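Local coordinates for protein glycosyl transferase family 8 (Streptococcus pneumoniae, PDB 5GVV) that transfers galactose from UDP-galactose to the terminal glucose of the already glycosylated serine-rich repeat protein PsrP, the third step of its O-glycosylation, at residues A7-G12 with V102-S107; Y37-D42 with P94-E99. All coordinates share one frame; numbering follows the deposited sequence.

In the fold
Both contacts belong to the GT-A type nucleotide-binding domain and share its mixed sheet, in which strand 6-11 lies between strands 34-40 and 101-105. Contact 1 joins 6-11 to 101-105 and carries the UDP and manganese site at the C-terminal ends of these two strands. Contact 2 sets the Tyr37 and Leu39 face of strand 34-40 against the loop 94-99, which leads into strand 101-105. Along the chain it is nested inside the loop closed by contact 1. The contact centres are about 9 Å apart. Val9 CG2 lies 3.6 Å from Leu39 CD1, which ties the contacts together on one sheet face. The Leu39 side chain stays about 9 Å from UDP at the nearest atoms.

Contact 1: A7-G12 with V102-S107; sequences AVVFAG and VLYLDS. With MN (manganese (II) ion), chain C; UDP (uridine-5'-diphosphate), chain D.
Val8 and Val9 pair with Leu103 and Tyr104 as neighbouring parallel strands. Three backbone bonds hold them: Leu103 N to Ala7 O, Val9 N to Leu103 O, and Leu105 N to Val9 O at 2.9 Å. The strand part is tightly packed. On the face of Val9 and Tyr104, Val9 CG1 sits between backbone N and carbonyl carbon (chi1 55°). There it meets Val102 CG2 and, at 3.8 Å, Tyr104 CB. On the face of Val8, the Phe10 and Leu105 side chains lie side by side, with Phe10 CZ 3.7 Å from Leu105 CD1. Helix 17-30 covers Phe10 there.

Past Leu105 the segments touch less directly and are joined through a water and the ribose. The water accepts from Ala11 N and donates to Leu105 O (2.6 Å) and to UDP O2'. That O2' also accepts from Ser107 OG, while Ser107 N gives a nearly straight bond to UDP O3' (3.0 Å, 167°). Asp106 is shared between two tasks. Its OD1 accepts from Tyr104 OH at 2.7 Å, which helps to fix the carboxylate, and its OD2 binds manganese at 2.1 Å. UDP O1A and O3B bind the same ion, as do Asp108 and His227. This is the strand-end nucleotide site of a GT-A glycosyltransferase, with Asp106 opening the DxD motif.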
loop_
_atom_site.group_PDB
_atom_site.type_symbol
_atom_site.label_atom_id
_atom_site.label_comp_id
_atom_site.label_asym_id
_atom_site.label_seq_id
_atom_site.Cartn_x
_atom_site.Cartn_y
_atom_site.Cartn_z
ATOM N N ALA A 7 25.300 3.471 4.270
ATOM C CA ALA A 7 24.541 2.216 4.305
ATOM C C ALA A 7 23.415 2.203 5.346
ATOM O O ALA A 7 23.637 2.494 6.530
ATOM C CB ALA A 7 25.478 1.043 4.528
ATOM N N VAL A 8 22.213 1.844 4.895
ATOM C CA VAL A 8 21.020 1.818 5.741
ATOM C C VAL A 8 20.240 0.536 5.464
ATOM O O VAL A 8 20.119 0.123 4.308
ATOM C CB VAL A 8 20.112 3.030 5.450
ATOM C CG1 VAL A 8 18.839 2.975 6.297
ATOM C CG2 VAL A 8 20.855 4.332 5.700
ATOM N N VAL A 9 19.718 -0.104 6.508
ATOM C CA VAL A 9 18.972 -1.347 6.300
ATOM C C VAL A 9 17.579 -1.319 6.938
ATOM O O VAL A 9 17.424 -0.924 8.099
ATOM C CB VAL A 9 19.789 -2.601 6.743
ATOM C CG1 VAL A 9 20.259 -2.472 8.180
ATOM C CG2 VAL A 9 18.976 -3.865 6.556
ATOM N N PHE A 10 16.567 -1.685 6.152
ATOM C CA PHE A 10 15.212 -1.885 6.664
ATOM C C PHE A 10 14.877 -3.368 6.565
ATOM O O PHE A 10 15.569 -4.123 5.871
ATOM C CB PHE A 10 14.175 -1.109 5.840
ATOM C CG PHE A 10 14.294 0.390 5.934
ATOM C CD1 PHE A 10 15.166 1.083 5.103
ATOM C CD2 PHE A 10 13.501 1.111 6.820
ATOM C CE1 PHE A 10 15.270 2.468 5.176
ATOM C CE2 PHE A 10 13.593 2.498 6.897
ATOM C CZ PHE A 10 14.480 3.174 6.072
ATOM N N ALA A 11 13.810 -3.782 7.241
ATOM C CA ALA A 11 13.350 -5.170 7.190
ATOM C C ALA A 11 11.831 -5.202 7.274
ATOM O O ALA A 11 11.249 -4.661 8.217
ATOM C CB ALA A 11 13.952 -5.967 8.331
ATOM N N GLY A 12 11.178 -5.829 6.300
ATOM C CA GLY A 12 9.729 -5.878 6.321
ATOM C C GLY A 12 9.125 -6.697 5.202
ATOM O O GLY A 12 9.767 -6.934 4.173
ATOM N N VAL A 102 26.587 0.152 9.501
ATOM C CA VAL A 102 25.283 0.314 8.868
ATOM C C VAL A 102 24.226 0.766 9.885
ATOM O O VAL A 102 24.299 0.421 11.070
ATOM C CB VAL A 102 24.854 -0.991 8.142
ATOM C CG1 VAL A 102 24.754 -2.147 9.119
ATOM C CG2 VAL A 102 23.541 -0.799 7.383
ATOM N N LEU A 103 23.264 1.563 9.432
ATOM C CA LEU A 103 22.164 1.998 10.289
ATOM C C LEU A 103 20.906 1.180 10.014
ATOM O O LEU A 103 20.321 1.286 8.931
ATOM C CB LEU A 103 21.860 3.477 10.051
ATOM C CG LEU A 103 20.648 4.035 10.804
ATOM C CD1 LEU A 103 20.896 3.995 12.314
ATOM C CD2 LEU A 103 20.331 5.447 10.344
ATOM N N TYR A 104 20.491 0.361 10.980
ATOM C CA TYR A 104 19.202 -0.322 10.868
ATOM C C TYR A 104 18.053 0.590 11.302
ATOM O O TYR A 104 18.167 1.323 12.288
ATOM C CB TYR A 104 19.159 -1.623 11.686
ATOM C CG TYR A 104 17.742 -2.129 11.830
ATOM C CD1 TYR A 104 17.133 -2.841 10.804
ATOM C CD2 TYR A 104 16.991 -1.846 12.968
ATOM C CE1 TYR A 104 15.821 -3.279 10.914
ATOM C CE2 TYR A 104 15.681 -2.277 13.087
ATOM C CZ TYR A 104 15.102 -2.992 12.057
ATOM O OH TYR A 104 13.796 -3.422 12.179
ATOM N N LEU A 105 16.943 0.536 10.574
ATOM C CA LEU A 105 15.757 1.292 10.974
ATOM C C LEU A 105 14.498 0.438 10.917
ATOM O O LEU A 105 14.284 -0.302 9.951
ATOM C CB LEU A 105 15.566 2.521 10.081
ATOM C CG LEU A 105 16.660 3.586 10.039
ATOM C CD1 LEU A 105 16.380 4.607 8.947
ATOM C CD2 LEU A 105 16.803 4.279 11.378
ATOM N N ASP A 106 13.662 0.546 11.947
ATOM C CA ASP A 106 12.302 0.018 11.881
ATOM C C ASP A 106 11.572 0.756 10.755
ATOM O O ASP A 106 12.064 1.768 10.249
ATOM C CB ASP A 106 11.579 0.269 13.204
ATOM C CG ASP A 106 11.595 -0.937 14.137
ATOM O OD1 ASP A 106 12.381 -1.881 13.902
ATOM O OD2 ASP A 106 10.825 -0.924 15.125
ATOM N N SER A 107 10.395 0.274 10.364
ATOM C CA SER A 107 9.658 0.928 9.288
ATOM C C SER A 107 8.388 1.610 9.783
ATOM O O SER A 107 7.633 2.177 8.985
ATOM C CB SER A 107 9.321 -0.073 8.194
ATOM O OG SER A 107 8.631 -1.168 8.757
HETATM MN MN MN C . 9.032 0.054 15.434
HETATM N N1 UDP D . 7.159 -5.676 10.647
HETATM C C2 UDP D . 6.729 -6.067 9.394
HETATM N N3 UDP D . 5.411 -6.423 9.179
HETATM C C4 UDP D . 4.512 -6.393 10.228
HETATM C C5 UDP D . 4.948 -5.995 11.491
HETATM C C6 UDP D . 6.302 -5.751 11.712
HETATM O O2 UDP D . 7.530 -6.096 8.464
HETATM O O4 UDP D . 3.333 -6.708 10.034
HETATM C "C1'" UDP D . 8.578 -5.300 10.835
HETATM C "C2'" UDP D . 8.738 -3.804 10.611
HETATM O "O2'" UDP D . 9.994 -3.527 10.033
HETATM C "C3'" UDP D . 8.708 -3.233 12.010
HETATM C "C4'" UDP D . 9.349 -4.351 12.823
HETATM O "O4'" UDP D . 8.989 -5.556 12.169
HETATM O "O3'" UDP D . 9.436 -2.025 12.080
HETATM C "C5'" UDP D . 8.888 -4.361 14.278
HETATM O "O5'" UDP D . 7.530 -3.979 14.324
HETATM P PA UDP D . 7.116 -2.698 15.197
HETATM O O1A UDP D . 7.859 -1.550 14.637
HETATM O O2A UDP D . 5.651 -2.486 15.154
HETATM O O3A UDP D . 7.596 -3.031 16.705
HETATM P PB UDP D . 7.856 -1.892 17.821
HETATM O O1B UDP D . 8.595 -2.463 18.971
HETATM O O2B UDP D . 6.542 -1.408 18.303
HETATM O O3B UDP D . 8.625 -0.769 17.232
HETATM O O HOH W 1 12.597 -2.036 9.113
#

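Contact 2: Y37-D42 with P94-E99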
loop_
_atom_site.group_PDB
_atom_site.type_symbol
_atom_site.label_atom_id
_atom_site.label_comp_id
_atom_site.label_asym_id
_atom_site.label_seq_id
_atom_site.Cartn_x
_atom_site.Cartn_y
_atom_site.Cartn_z
ATOM N N TYR A 37 19.638 -1.334 2.062
ATOM C CA TYR A 37 19.319 -2.755 2.000
ATOM C C TYR A 37 17.895 -2.945 2.513
ATOM O O TYR A 37 17.491 -2.291 3.477
ATOM C CB TYR A 37 20.276 -3.567 2.876
ATOM C CG TYR A 37 21.732 -3.535 2.460
ATOM C CD1 TYR A 37 22.303 -4.617 1.801
ATOM C CD2 TYR A 37 22.545 -2.444 2.753
ATOM C CE1 TYR A 37 23.636 -4.609 1.429
ATOM C CE2 TYR A 37 23.890 -2.429 2.383
ATOM C CZ TYR A 37 24.425 -3.518 1.719
ATOM O OH TYR A 37 25.756 -3.522 1.340
ATOM N N LEU A 38 17.126 -3.820 1.870
ATOM C CA LEU A 38 15.791 -4.141 2.374
ATOM C C LEU A 38 15.612 -5.643 2.504
ATOM O O LEU A 38 15.483 -6.356 1.503
ATOM C CB LEU A 38 14.698 -3.555 1.477
ATOM C CG LEU A 38 13.249 -3.914 1.826
ATOM C CD1 LEU A 38 12.949 -3.568 3.270
ATOM C CD2 LEU A 38 12.284 -3.187 0.895
ATOM N N LEU A 39 15.614 -6.124 3.742
ATOM C CA LEU A 39 15.415 -7.544 4.005
ATOM C C LEU A 39 13.934 -7.891 3.884
ATOM O O LEU A 39 13.088 -7.266 4.527
ATOM C CB LEU A 39 15.950 -7.912 5.393
ATOM C CG LEU A 39 17.435 -8.291 5.473
ATOM C CD1 LEU A 39 18.323 -7.117 5.114
ATOM C CD2 LEU A 39 17.806 -8.850 6.853
ATOM N N ASN A 40 13.618 -8.868 3.041
ATOM C CA ASN A 40 12.226 -9.251 2.811
ATOM C C ASN A 40 12.130 -10.649 2.218
ATOM O O ASN A 40 13.142 -11.228 1.824
ATOM C CB ASN A 40 11.540 -8.249 1.875
ATOM C CG ASN A 40 12.022 -8.366 0.431
ATOM O OD1 ASN A 40 11.284 -8.819 -0.449
ATOM N ND2 ASN A 40 13.258 -7.944 0.179
ATOM N N GLN A 41 10.914 -11.185 2.153
ATOM C CA GLN A 41 10.683 -12.493 1.546
ATOM C C GLN A 41 9.807 -12.384 0.313
ATOM O O GLN A 41 9.979 -13.134 -0.647
ATOM C CB GLN A 41 9.972 -13.432 2.520
ATOM C CG GLN A 41 10.716 -13.769 3.794
ATOM C CD GLN A 41 10.032 -14.887 4.563
ATOM O OE1 GLN A 41 9.266 -14.642 5.496
ATOM N NE2 GLN A 41 10.297 -16.123 4.163
ATOM N N ASP A 42 8.858 -11.453 0.341
ATOM C CA ASP A 42 7.770 -11.488 -0.632
ATOM C C ASP A 42 7.472 -10.181 -1.364
ATOM O O ASP A 42 6.429 -10.065 -2.003
ATOM C CB ASP A 42 6.495 -11.996 0.050
ATOM C CG ASP A 42 6.024 -11.075 1.170
ATOM O OD1 ASP A 42 6.826 -10.247 1.667
ATOM O OD2 ASP A 42 4.845 -11.188 1.559
ATOM N N PRO A 94 24.257 -9.029 9.063
ATOM C CA PRO A 94 25.628 -9.194 8.560
ATOM C C PRO A 94 25.764 -10.256 7.468
ATOM O O PRO A 94 26.863 -10.449 6.946
ATOM C CB PRO A 94 26.413 -9.610 9.813
ATOM C CG PRO A 94 25.413 -10.286 10.676
ATOM C CD PRO A 94 24.116 -9.543 10.441
ATOM N N ASP A 95 24.670 -10.924 7.116
ATOM C CA ASP A 95 24.694 -11.891 6.025
ATOM C C ASP A 95 24.498 -11.218 4.662
ATOM O O ASP A 95 24.730 -11.838 3.619
ATOM C CB ASP A 95 23.632 -12.977 6.240
ATOM C CG ASP A 95 23.977 -13.917 7.382
ATOM O OD1 ASP A 95 25.181 -14.178 7.593
ATOM O OD2 ASP A 95 23.047 -14.396 8.069
ATOM N N PHE A 96 24.083 -9.952 4.675
ATOM C CA PHE A 96 23.817 -9.219 3.438
ATOM C C PHE A 96 24.663 -7.961 3.273
ATOM O O PHE A 96 25.117 -7.652 2.169
ATOM C CB PHE A 96 22.338 -8.825 3.357
ATOM C CG PHE A 96 21.397 -9.994 3.282
ATOM C CD1 PHE A 96 20.767 -10.464 4.430
ATOM C CD2 PHE A 96 21.135 -10.621 2.068
ATOM C CE1 PHE A 96 19.894 -11.538 4.372
ATOM C CE2 PHE A 96 20.259 -11.694 2.001
ATOM C CZ PHE A 96 19.640 -12.154 3.157
ATOM N N VAL A 97 24.855 -7.223 4.363
ATOM C CA VAL A 97 25.533 -5.929 4.308
ATOM C C VAL A 97 27.051 -6.091 4.227
ATOM O O VAL A 97 27.641 -6.829 5.016
ATOM C CB VAL A 97 25.160 -5.059 5.528
ATOM C CG1 VAL A 97 25.774 -3.673 5.409
ATOM C CG2 VAL A 97 23.640 -4.957 5.648
ATOM N N THR A 98 27.679 -5.396 3.280
ATOM C CA THR A 98 29.116 -5.540 3.039
ATOM C C THR A 98 29.911 -4.433 3.718
ATOM O O THR A 98 31.136 -4.519 3.840
ATOM C CB THR A 98 29.440 -5.525 1.530
ATOM O OG1 THR A 98 29.126 -4.237 0.981
ATOM C CG2 THR A 98 28.632 -6.584 0.803
ATOM N N GLU A 99 29.214 -3.390 4.162
ATOM C CA GLU A 99 29.877 -2.274 4.829
ATOM C C GLU A 99 30.199 -2.607 6.285
ATOM O O GLU A 99 29.507 -3.411 6.916
ATOM C CB GLU A 99 29.030 -1.001 4.740
ATOM C CG GLU A 99 28.971 -0.373 3.345
ATOM C CD GLU A 99 28.066 -1.122 2.380
ATOM O OE1 GLU A 99 27.255 -1.962 2.825
ATOM O OE2 GLU A 99 28.164 -0.864 1.163
#
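The nearest CA atoms, of Tyr37 and Val97, are 7.3 Å apart, and no strand pairing joins strand 37-40 to the irregular loop 94-99. The strand belongs to the central sheet of the GT-A domain, and the loop runs across one face of it before entering strand 101-105.

Tyr37 carries most of the contact. Its CG is anti to the carbonyl carbon (chi1 -64°). Its CB points toward the loop, and the ring lies beside Val97, which sits over one ring face. Val97 CG2 makes a CH-pi contact 3.9 Å from the centroid of the Tyr37 ring, only 7° off the normal. The other branch, CG1, meets the ring nearer its outer end, at Tyr37 CE2 (3.8 Å). Farther along the strand, Leu39 CG and CD2 pack obliquely against CD1 of Phe96, with CG 4.1 Å from that atom. Cys65 of strand 61-66 also touches Leu39 and Phe96, so this hydrophobic patch spans two strands.

The polar grip is at the phenol oxygen. Thr98 N points almost straight at Tyr37 OH, but this bond is weak at 3.3 Å. The stronger partner is Glu99. Its chain bends at chi2, and the carboxylate plane stands 68° from that of the ring. Lys35 forms a salt bridge with Glu99 OE2 and a weak hydrogen bond with Tyr37 OH, which probably steadies the negative charge. Tyr37 OH donates to the syn lone pair of Glu99 OE1 at 2.6 Å.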